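Local coordinates for protein 2-hydroxyisobutyryl-CoA synthetase (Aquincola tertiaricarbonis, PDB 6HDY) that is a member of the AMP-binding (ANL) enzyme family, whose chains pair a large N-terminal part with a small C-terminal domain, at residues M373-R377 / G378-Y382; S394-G397 / G398-I402; E437-H440 / R441-V445; I471-R474 / E475-R478. All coordinates share one frame; numbering follows the deposited sequence.

Overall arrangement
All four contacts are local and follow one another in series along the chain; none nests in or crosses another. Interaction 1 closes the tight hairpin of strands 374-376 and 379-381. Past helix 383-391, interaction 2 marks the corner where the chain enters strand 399-403, and Phe-374 of the hairpin packs on Ile-402, farther along that strand. Interaction 3 lies within helix 428-446, its centre about 13 Å from that of interaction 2. Interaction 4 starts helix 474-486 two residues after strand 470-471, whose Ile-471 N probably hydrogen-bonds Ile-402 O. Together they tie the hairpin, the mixed four-stranded sheet and its helices into one C-terminal unit.

Interaction 1: residues M373-R377 / G378-Y382; sequences MFTIR and GENIY
A two-residue beta hairpin joins strands 374-376 and 379-381, with a type I' turn from Ile-376 to Glu-379 and Arg-377 and Gly-378 at its tip. Phe-374 and Ile-381 form an antiparallel hydrogen-bonded pair: Phe-374 N donates to Ile-381 O at 3.0 Å, and the return bond from Ile-381 N to Phe-374 O is 2.9 Å. Ile-376 and Glu-379 make the second such pair next to the turn. Between them, in the non-hydrogen-bonded pair, Thr-375 and Asn-380 lie side by side, and Thr-375 OG1 donates to Asn-380 OD1 over 2.9 Å, arriving tilted 34° from the amide carbonyl plane.

Phe-374, Ile-376 and Ile-381 form an apolar patch on one face, which Glu-379 continues toward the turn. With CG held between its backbone N and carbonyl carbon (chi1 53°), the Phe-374 ring folds back over its partner strand; Ile-381 O lies over one face, and Phe-374 CZ meets Ile-381 CG2 at 3.7 Å. Ile-381 CD1 reaches obliquely to Ile-376 CB. The patch packs against Ile-386 of helix 383-391 and Leu-413 of strand 413-419.

At the open end, Met-373 CB sits over the face of the Tyr-382 ring, 3.8 Å from its centroid in a CH-pi contact. The bent chain then carries Met-373 SD to 3.6 Å from Asn-380 CG; SD also stands obliquely to the Tyr-382 ring, a Met-aromatic contact. Positive phi at both Arg-377 and Gly-378 is the signature of the type I' two-residue beta hairpin.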
loop_
_atom_site.group_PDB
_atom_site.type_symbol
_atom_site.label_atom_id
_atom_site.label_comp_id
_atom_site.label_asym_id
_atom_site.label_seq_id
_atom_site.Cartn_x
_atom_site.Cartn_y
_atom_site.Cartn_z
ATOM N N MET A 373 9.659 -28.391 6.999
ATOM C CA MET A 373 10.640 -29.458 6.938
ATOM C C MET A 373 9.986 -30.773 6.432
ATOM O O MET A 373 8.847 -31.086 6.794
ATOM C CB MET A 373 11.286 -29.658 8.327
ATOM C CG MET A 373 12.348 -30.759 8.361
ATOM S SD MET A 373 12.052 -32.107 9.546
ATOM C CE MET A 373 10.809 -33.011 8.744
ATOM N N PHE A 374 10.724 -31.522 5.605
ATOM C CA PHE A 374 10.322 -32.827 5.071
ATOM C C PHE A 374 11.459 -33.821 5.310
ATOM O O PHE A 374 12.606 -33.421 5.526
ATOM C CB PHE A 374 9.940 -32.738 3.584
ATOM C CG PHE A 374 11.004 -32.096 2.723
ATOM C CD1 PHE A 374 11.051 -30.715 2.564
ATOM C CD2 PHE A 374 11.975 -32.868 2.099
ATOM C CE1 PHE A 374 12.063 -30.117 1.807
ATOM C CE2 PHE A 374 12.987 -32.270 1.340
ATOM C CZ PHE A 374 13.020 -30.897 1.193
ATOM N N THR A 375 11.138 -35.110 5.293
ATOM C CA THR A 375 12.117 -36.160 5.555
ATOM C C THR A 375 12.305 -37.093 4.358
ATOM O O THR A 375 11.330 -37.619 3.818
ATOM C CB THR A 375 11.746 -36.891 6.855
ATOM O OG1 THR A 375 11.771 -35.940 7.918
ATOM C CG2 THR A 375 12.704 -38.026 7.192
ATOM N N ILE A 376 13.573 -37.294 3.957
ATOM C CA ILE A 376 13.961 -38.213 2.887
ATOM C C ILE A 376 15.008 -39.196 3.438
ATOM O O ILE A 376 16.076 -38.764 3.870
ATOM C CB ILE A 376 14.370 -37.494 1.570
ATOM C CG1 ILE A 376 13.177 -36.679 1.025
ATOM C CG2 ILE A 376 14.825 -38.531 0.529
ATOM C CD1 ILE A 376 13.471 -35.680 0.111
ATOM N N ARG A 377 14.651 -40.507 3.489
ATOM C CA ARG A 377 15.453 -41.624 4.023
ATOM C C ARG A 377 16.036 -41.319 5.419
ATOM O O ARG A 377 17.254 -41.388 5.636
ATOM C CB ARG A 377 16.528 -42.104 3.027
ATOM C CG ARG A 377 16.004 -43.076 1.974
ATOM C CD ARG A 377 17.132 -43.785 1.238
ATOM N NE ARG A 377 17.851 -44.743 2.088
ATOM C CZ ARG A 377 17.896 -46.056 1.878
ATOM N NH1 ARG A 377 17.273 -46.592 0.834
ATOM N NH2 ARG A 377 18.572 -46.844 2.705
ATOM N N GLY A 378 15.138 -40.960 6.338
ATOM C CA GLY A 378 15.457 -40.650 7.727
ATOM C C GLY A 378 16.243 -39.371 7.940
ATOM O O GLY A 378 16.697 -39.108 9.062
ATOM N N GLU A 379 16.409 -38.563 6.874
ATOM C CA GLU A 379 17.155 -37.315 6.938
ATOM C C GLU A 379 16.227 -36.089 6.892
ATOM O O GLU A 379 15.401 -35.973 5.983
ATOM C CB GLU A 379 18.249 -37.288 5.855
ATOM C CG GLU A 379 19.589 -36.753 6.345
ATOM C CD GLU A 379 20.255 -37.518 7.473
ATOM O OE1 GLU A 379 20.396 -38.759 7.358
ATOM O OE2 GLU A 379 20.651 -36.870 8.470
ATOM N N ASN A 380 16.337 -35.210 7.910
ATOM C CA ASN A 380 15.517 -34.000 8.058
ATOM C C ASN A 380 16.046 -32.851 7.211
ATOM O O ASN A 380 17.196 -32.426 7.387
ATOM C CB ASN A 380 15.407 -33.598 9.532
ATOM C CG ASN A 380 14.568 -34.537 10.372
ATOM O OD1 ASN A 380 13.927 -35.480 9.875
ATOM N ND2 ASN A 380 14.543 -34.284 11.675
ATOM N N ILE A 381 15.216 -32.360 6.274
ATOM C CA ILE A 381 15.623 -31.304 5.347
ATOM C C ILE A 381 14.690 -30.099 5.386
ATOM O O ILE A 381 13.471 -30.256 5.284
ATOM C CB ILE A 381 15.780 -31.855 3.881
ATOM C CG1 ILE A 381 16.656 -33.124 3.809
ATOM C CG2 ILE A 381 16.292 -30.774 2.909
ATOM C CD1 ILE A 381 16.186 -34.098 2.803
ATOM N N TYR A 382 15.284 -28.887 5.465
ATOM C CA TYR A 382 14.581 -27.615 5.384
ATOM C C TYR A 382 14.718 -27.084 3.955
ATOM O O TYR A 382 15.810 -27.177 3.399
ATOM C CB TYR A 382 15.127 -26.614 6.416
ATOM C CG TYR A 382 14.471 -26.783 7.766
ATOM C CD1 TYR A 382 14.911 -27.755 8.661
ATOM C CD2 TYR A 382 13.352 -26.031 8.118
ATOM C CE1 TYR A 382 14.286 -27.945 9.893
ATOM C CE2 TYR A 382 12.723 -26.202 9.355
ATOM C CZ TYR A 382 13.195 -27.162 10.240
ATOM O OH TYR A 382 12.577 -27.361 11.452
#

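Interaction 2: residues S394-G397 / G398-I402; sequences SGYG and GEHRI
Tyr-396 reaches past the Gly-397/Gly-398 corner to His-400, and this buried link is the tight side of the contact. Tyr-396 OH and His-400 ND1 share a nearly straight hydrogen bond of 2.8 Å (173°), either atom being a possible donor. The hydroxyl meets the imidazole at its edge, in the ring plane; the two rings approach rim to rim with their planes 55° apart. Tyr-396 CG is trans to the backbone N (chi1 172°), which lays the phenol along the following backbone. Gly-398 N consequently lies over one ring face, 3.5 Å from Tyr-396 CE2, while Glu-399 O approaches Tyr-396 CE1 to 3.3 Å. Leu-390 of helix 383-391 touches both aromatic side chains.

On the looser side a single water lies 2.7 Å from Tyr-396 OH, near the phenol plane, and makes a weak bond to Gly-398 O. Glu-399, by contrast, is buried and held: OE1 accepts from His-400 N and forms a salt bridge with Arg-401 NH2, and OE2 forms another with Arg-469.

Gly-398 has a positive phi, and a CB there would be jammed against Gly-397 O. The chain turns a corner at this glycine, bridged by the tyrosine-histidine hydrogen bond, at the entry to strand 399-403 of the C-terminal mixed sheet.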
loop_
_atom_site.group_PDB
_atom_site.type_symbol
_atom_site.label_atom_id
_atom_site.label_comp_id
_atom_site.label_asym_id
_atom_site.label_seq_id
_atom_site.Cartn_x
_atom_site.Cartn_y
_atom_site.Cartn_z
ATOM N N SER A 394 27.486 -21.577 -9.922
ATOM C CA SER A 394 27.572 -20.585 -11.011
ATOM C C SER A 394 26.581 -20.834 -12.171
ATOM O O SER A 394 26.129 -19.860 -12.792
ATOM C CB SER A 394 29.010 -20.458 -11.537
ATOM O OG SER A 394 29.599 -21.701 -11.897
ATOM N N GLY A 395 26.274 -22.111 -12.436
ATOM C CA GLY A 395 25.374 -22.561 -13.498
ATOM C C GLY A 395 23.891 -22.541 -13.173
ATOM O O GLY A 395 23.060 -22.736 -14.066
ATOM N N TYR A 396 23.541 -22.321 -11.893
ATOM C CA TYR A 396 22.149 -22.254 -11.420
ATOM C C TYR A 396 21.425 -20.974 -11.933
ATOM O O TYR A 396 21.963 -19.877 -11.810
ATOM C CB TYR A 396 22.132 -22.360 -9.893
ATOM C CG TYR A 396 20.786 -22.119 -9.242
ATOM C CD1 TYR A 396 19.751 -23.042 -9.371
ATOM C CD2 TYR A 396 20.558 -20.981 -8.472
ATOM C CE1 TYR A 396 18.522 -22.839 -8.750
ATOM C CE2 TYR A 396 19.337 -20.774 -7.834
ATOM C CZ TYR A 396 18.324 -21.710 -7.971
ATOM O OH TYR A 396 17.103 -21.489 -7.385
ATOM N N GLY A 397 20.234 -21.160 -12.518
ATOM C CA GLY A 397 19.413 -20.127 -13.155
ATOM C C GLY A 397 18.611 -19.172 -12.290
ATOM O O GLY A 397 18.009 -18.232 -12.824
ATOM N N GLY A 398 18.600 -19.386 -10.971
ATOM C CA GLY A 398 17.893 -18.490 -10.056
ATOM C C GLY A 398 16.571 -18.995 -9.516
ATOM O O GLY A 398 16.009 -18.376 -8.616
ATOM N N GLU A 399 16.059 -20.113 -10.056
ATOM C CA GLU A 399 14.816 -20.724 -9.592
ATOM C C GLU A 399 14.857 -22.222 -9.621
ATOM O O GLU A 399 15.633 -22.827 -10.386
ATOM C CB GLU A 399 13.556 -20.202 -10.321
ATOM C CG GLU A 399 12.881 -19.010 -9.630
ATOM C CD GLU A 399 12.504 -19.161 -8.167
ATOM O OE1 GLU A 399 12.320 -20.309 -7.697
ATOM O OE2 GLU A 399 12.381 -18.120 -7.488
ATOM N N HIS A 400 14.034 -22.818 -8.739
ATOM C CA HIS A 400 13.858 -24.263 -8.580
ATOM C C HIS A 400 12.558 -24.524 -7.828
ATOM O O HIS A 400 11.983 -23.597 -7.238
ATOM C CB HIS A 400 15.055 -24.903 -7.841
ATOM C CG HIS A 400 15.129 -24.568 -6.380
ATOM N ND1 HIS A 400 15.738 -23.409 -5.934
ATOM C CD2 HIS A 400 14.679 -25.264 -5.306
ATOM C CE1 HIS A 400 15.647 -23.438 -4.614
ATOM N NE2 HIS A 400 15.011 -24.528 -4.191
ATOM N N ARG A 401 12.102 -25.777 -7.862
ATOM C CA ARG A 401 10.955 -26.281 -7.118
ATOM C C ARG A 401 11.396 -27.595 -6.483
ATOM O O ARG A 401 12.216 -28.331 -7.053
ATOM C CB ARG A 401 9.725 -26.542 -8.010
ATOM C CG ARG A 401 9.007 -25.314 -8.599
ATOM C CD ARG A 401 8.134 -24.525 -7.624
ATOM N NE ARG A 401 8.881 -23.361 -7.193
ATOM C CZ ARG A 401 8.591 -22.107 -7.505
ATOM N NH1 ARG A 401 7.460 -21.812 -8.134
ATOM N NH2 ARG A 401 9.409 -21.137 -7.165
ATOM N N ILE A 402 10.879 -27.869 -5.287
ATOM C CA ILE A 402 11.088 -29.124 -4.568
ATOM C C ILE A 402 9.727 -29.827 -4.653
ATOM O O ILE A 402 8.710 -29.204 -4.338
ATOM C CB ILE A 402 11.554 -28.906 -3.107
ATOM C CG1 ILE A 402 12.745 -27.930 -3.024
ATOM C CG2 ILE A 402 11.862 -30.231 -2.423
ATOM C CD1 ILE A 402 12.853 -27.216 -1.684
HETATM O O HOH W 1 16.779 -19.620 -5.456
#

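Interaction 3: residues E437-H440 / R441-V445; sequences EASH and RVQTV
Glu-437 and Arg-441, one helical turn apart, set their charged ends against each other at a slant, the carboxylate and guanidinium planes 52° apart. Glu-437 OE2 comes in at the guanidinium edge, near its plane, and makes a salt bridge of 2.8 Å with Arg-441 NH1; as a hydrogen bond it is weak, with an angle of only 121°. Arg-441 is bent at chi2 and chi3, and its other terminal nitrogen, NH2, is bonded to Gln-392 O, so the guanidinium has a second anchor.

His-440 and Thr-444, likewise four residues apart, also cross at a slant. The Thr-444 hydroxyl lies over one face of the imidazole, offset toward the rim, with OG1 3.5 Å from His-440 NE2. The hydrogen bond of Thr-444 OG1, however, goes to His-440 O at 2.7 Å, from above the carbonyl plane. Because OG1 sits beside its own backbone N (chi1 -40°), it shares that carbonyl with Thr-444 N, and two donors grip one oxygen.

Ser-439 OG and Gln-443 OE1 lie 3.4 Å apart, but each has its main partner beyond the helix: Ala-450 O for Ser-439, Arg-449 for Gln-443. On the inward side Val-442 packs on Leu-413, Leu-415 and Leu-390. Regular backbone bonds from residue i+4 to i, such as Val-442 N to Ala-438 O at 3.1 Å, hold the turns; the whole is an amphipathic alpha helix laid on a beta sheet.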
loop_
_atom_site.group_PDB
_atom_site.type_symbol
_atom_site.label_atom_id
_atom_site.label_comp_id
_atom_site.label_asym_id
_atom_site.label_seq_id
_atom_site.Cartn_x
_atom_site.Cartn_y
_atom_site.Cartn_z
ATOM N N GLU A 437 25.780 -32.180 -12.069
ATOM C CA GLU A 437 26.525 -31.456 -11.028
ATOM C C GLU A 437 25.621 -30.894 -9.907
ATOM O O GLU A 437 26.035 -30.892 -8.742
ATOM C CB GLU A 437 27.414 -30.364 -11.632
ATOM C CG GLU A 437 28.895 -30.629 -11.419
ATOM C CD GLU A 437 29.422 -30.222 -10.054
ATOM O OE1 GLU A 437 29.276 -31.018 -9.097
ATOM O OE2 GLU A 437 29.981 -29.108 -9.941
ATOM N N ALA A 438 24.397 -30.427 -10.263
ATOM C CA ALA A 438 23.389 -29.933 -9.310
ATOM C C ALA A 438 22.983 -31.109 -8.402
ATOM O O ALA A 438 23.051 -30.976 -7.184
ATOM C CB ALA A 438 22.168 -29.396 -10.052
ATOM N N SER A 439 22.658 -32.277 -9.006
ATOM C CA SER A 439 22.322 -33.541 -8.324
ATOM C C SER A 439 23.402 -33.929 -7.295
ATOM O O SER A 439 23.075 -34.087 -6.124
ATOM C CB SER A 439 22.119 -34.662 -9.345
ATOM O OG SER A 439 21.927 -35.919 -8.723
ATOM N N HIS A 440 24.676 -33.989 -7.717
ATOM C CA HIS A 440 25.820 -34.317 -6.863
ATOM C C HIS A 440 25.971 -33.352 -5.701
ATOM O O HIS A 440 26.051 -33.809 -4.567
ATOM C CB HIS A 440 27.122 -34.379 -7.686
ATOM C CG HIS A 440 28.358 -34.679 -6.883
ATOM N ND1 HIS A 440 28.783 -35.984 -6.664
ATOM C CD2 HIS A 440 29.246 -33.829 -6.308
ATOM C CE1 HIS A 440 29.903 -35.885 -5.958
ATOM N NE2 HIS A 440 30.221 -34.608 -5.717
ATOM N N ARG A 441 26.027 -32.029 -5.977
ATOM C CA ARG A 441 26.209 -30.986 -4.959
ATOM C C ARG A 441 25.188 -31.150 -3.820
ATOM O O ARG A 441 25.576 -31.268 -2.654
ATOM C CB ARG A 441 26.136 -29.572 -5.589
ATOM C CG ARG A 441 27.202 -28.589 -5.084
ATOM C CD ARG A 441 28.220 -28.233 -6.168
ATOM N NE ARG A 441 28.459 -26.787 -6.279
ATOM C CZ ARG A 441 29.207 -26.212 -7.220
ATOM N NH1 ARG A 441 29.809 -26.948 -8.146
ATOM N NH2 ARG A 441 29.360 -24.892 -7.239
ATOM N N VAL A 442 23.898 -31.236 -4.187
ATOM C CA VAL A 442 22.750 -31.415 -3.289
ATOM C C VAL A 442 22.897 -32.706 -2.469
ATOM O O VAL A 442 22.663 -32.678 -1.260
ATOM C CB VAL A 442 21.421 -31.321 -4.091
ATOM C CG1 VAL A 442 20.210 -31.698 -3.246
ATOM C CG2 VAL A 442 21.244 -29.915 -4.666
ATOM N N GLN A 443 23.361 -33.811 -3.118
ATOM C CA GLN A 443 23.611 -35.103 -2.469
ATOM C C GLN A 443 24.708 -34.984 -1.418
ATOM O O GLN A 443 24.535 -35.486 -0.317
ATOM C CB GLN A 443 23.964 -36.206 -3.486
ATOM C CG GLN A 443 22.774 -36.701 -4.308
ATOM C CD GLN A 443 23.046 -37.970 -5.077
ATOM O OE1 GLN A 443 22.752 -38.064 -6.273
ATOM N NE2 GLN A 443 23.553 -38.992 -4.399
ATOM N N THR A 444 25.816 -34.296 -1.746
ATOM C CA THR A 444 26.949 -34.073 -0.845
ATOM C C THR A 444 26.515 -33.218 0.361
ATOM O O THR A 444 26.962 -33.474 1.485
ATOM C CB THR A 444 28.100 -33.382 -1.612
ATOM O OG1 THR A 444 28.218 -33.943 -2.920
ATOM C CG2 THR A 444 29.437 -33.451 -0.877
ATOM N N VAL A 445 25.649 -32.212 0.120
ATOM C CA VAL A 445 25.185 -31.280 1.145
ATOM C C VAL A 445 24.254 -31.963 2.160
ATOM O O VAL A 445 24.531 -31.921 3.364
ATOM C CB VAL A 445 24.565 -29.979 0.524
ATOM C CG1 VAL A 445 23.816 -29.148 1.566
ATOM C CG2 VAL A 445 25.633 -29.121 -0.158
#

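Interaction 4: residues I471-R474 / E475-R478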
loop_
_atom_site.group_PDB
_atom_site.type_symbol
_atom_site.label_atom_id
_atom_site.label_comp_id
_atom_site.label_asym_id
_atom_site.label_seq_id
_atom_site.Cartn_x
_atom_site.Cartn_y
_atom_site.Cartn_z
ATOM N N ILE A 471 6.214 -28.147 -3.568
ATOM C CA ILE A 471 4.985 -28.671 -4.162
ATOM C C ILE A 471 4.823 -30.010 -3.451
ATOM O O ILE A 471 5.605 -30.928 -3.704
ATOM C CB ILE A 471 5.063 -28.812 -5.712
ATOM C CG1 ILE A 471 5.504 -27.495 -6.379
ATOM C CG2 ILE A 471 3.713 -29.281 -6.277
ATOM C CD1 ILE A 471 6.129 -27.683 -7.766
ATOM N N ASP A 472 3.872 -30.078 -2.494
ATOM C CA ASP A 472 3.633 -31.220 -1.610
ATOM C C ASP A 472 2.530 -32.209 -2.108
ATOM O O ASP A 472 2.071 -33.048 -1.336
ATOM C CB ASP A 472 3.344 -30.688 -0.184
ATOM C CG ASP A 472 2.874 -31.715 0.838
ATOM O OD1 ASP A 472 3.625 -32.681 1.100
ATOM O OD2 ASP A 472 1.724 -31.596 1.313
ATOM N N ASP A 473 2.197 -32.181 -3.410
ATOM C CA ASP A 473 1.177 -33.015 -4.057
ATOM C C ASP A 473 1.677 -34.445 -4.378
ATOM O O ASP A 473 2.717 -34.616 -5.016
ATOM C CB ASP A 473 0.678 -32.290 -5.325
ATOM C CG ASP A 473 -0.597 -32.805 -5.958
ATOM O OD1 ASP A 473 -0.592 -33.949 -6.458
ATOM O OD2 ASP A 473 -1.554 -32.013 -6.084
ATOM N N ARG A 474 0.916 -35.464 -3.937
ATOM C CA ARG A 474 1.208 -36.889 -4.151
ATOM C C ARG A 474 1.137 -37.290 -5.639
ATOM O O ARG A 474 1.944 -38.105 -6.076
ATOM C CB ARG A 474 0.268 -37.765 -3.303
ATOM C CG ARG A 474 0.744 -39.194 -3.054
ATOM C CD ARG A 474 -0.416 -40.051 -2.567
ATOM N NE ARG A 474 -0.054 -41.457 -2.375
ATOM C CZ ARG A 474 -0.892 -42.397 -1.943
ATOM N NH1 ARG A 474 -2.150 -42.093 -1.649
ATOM N NH2 ARG A 474 -0.476 -43.648 -1.800
ATOM N N GLU A 475 0.177 -36.732 -6.405
ATOM C CA GLU A 475 0.021 -37.020 -7.833
ATOM C C GLU A 475 1.152 -36.389 -8.654
ATOM O O GLU A 475 1.652 -37.027 -9.580
ATOM C CB GLU A 475 -1.346 -36.554 -8.343
ATOM C CG GLU A 475 -2.505 -37.411 -7.853
ATOM C CD GLU A 475 -3.862 -36.987 -8.374
ATOM O OE1 GLU A 475 -4.219 -35.794 -8.225
ATOM O OE2 GLU A 475 -4.582 -37.859 -8.910
ATOM N N VAL A 476 1.565 -35.150 -8.294
ATOM C CA VAL A 476 2.650 -34.416 -8.957
ATOM C C VAL A 476 3.983 -35.156 -8.719
ATOM O O VAL A 476 4.774 -35.317 -9.654
ATOM C CB VAL A 476 2.685 -32.908 -8.537
ATOM C CG1 VAL A 476 3.887 -32.188 -9.129
ATOM C CG2 VAL A 476 1.402 -32.198 -8.956
ATOM N N PHE A 477 4.204 -35.613 -7.461
ATOM C CA PHE A 477 5.391 -36.366 -7.034
ATOM C C PHE A 477 5.532 -37.674 -7.824
ATOM O O PHE A 477 6.613 -37.962 -8.357
ATOM C CB PHE A 477 5.352 -36.649 -5.511
ATOM C CG PHE A 477 6.526 -37.454 -4.993
ATOM C CD1 PHE A 477 7.706 -36.825 -4.604
ATOM C CD2 PHE A 477 6.452 -38.840 -4.896
ATOM C CE1 PHE A 477 8.795 -37.570 -4.136
ATOM C CE2 PHE A 477 7.550 -39.581 -4.441
ATOM C CZ PHE A 477 8.715 -38.938 -4.070
ATOM N N ARG A 478 4.436 -38.466 -7.876
ATOM C CA ARG A 478 4.415 -39.742 -8.574
ATOM C C ARG A 478 4.613 -39.556 -10.069
ATOM O O ARG A 478 5.455 -40.246 -10.637
ATOM C CB ARG A 478 3.169 -40.564 -8.225
ATOM C CG ARG A 478 3.170 -40.958 -6.754
ATOM C CD ARG A 478 2.672 -42.351 -6.524
ATOM N NE ARG A 478 2.945 -42.791 -5.157
ATOM C CZ ARG A 478 2.019 -43.235 -4.314
ATOM N NH1 ARG A 478 0.746 -43.303 -4.690
ATOM N NH2 ARG A 478 2.357 -43.626 -3.093
#
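Residues 471-474 leave strand 470-471 and turn within two residues into helix 474-486, with Asp-473 at the N-cap. The first backbone bonds of the helix cross the two segments: Phe-477 N to Asp-473 O at 3.0 Å and Arg-478 N to Arg-474 O at 3.1 Å. Asp-473 swings its carboxylate over the helix start, CG trans to the backbone N (chi1 -166°). There Asp-473 OD1 takes Val-476 N at 3.1 Å from above the carboxylate plane, and Glu-475 N at 2.9 Å in a weak, bent bond. One oxygen thus serves two amides of the first turn, where the helix dipole would probably favour its negative charge.

Val-476 crosses Asp-473 at about a right angle, and Val-476 CG1 touches Ile-471 CG2 at 4.1 Å. Arg-474 and Arg-478 run side by side in the same direction with guanidinium planes 63° apart. Arg-474 NE is 3.1 Å from Arg-478 NH1, two donors without a bond, and the like charges probably oppose this approach. Arg-478 also touches a crystal neighbour, which may help to fix its position.

Phe-477 and Val-476 rest on Val-403 of strand 399-403, while Ile-471 pairs by backbone bonds with Ile-402 and Ile-404, seating the helix start beside the edge of the mixed sheet.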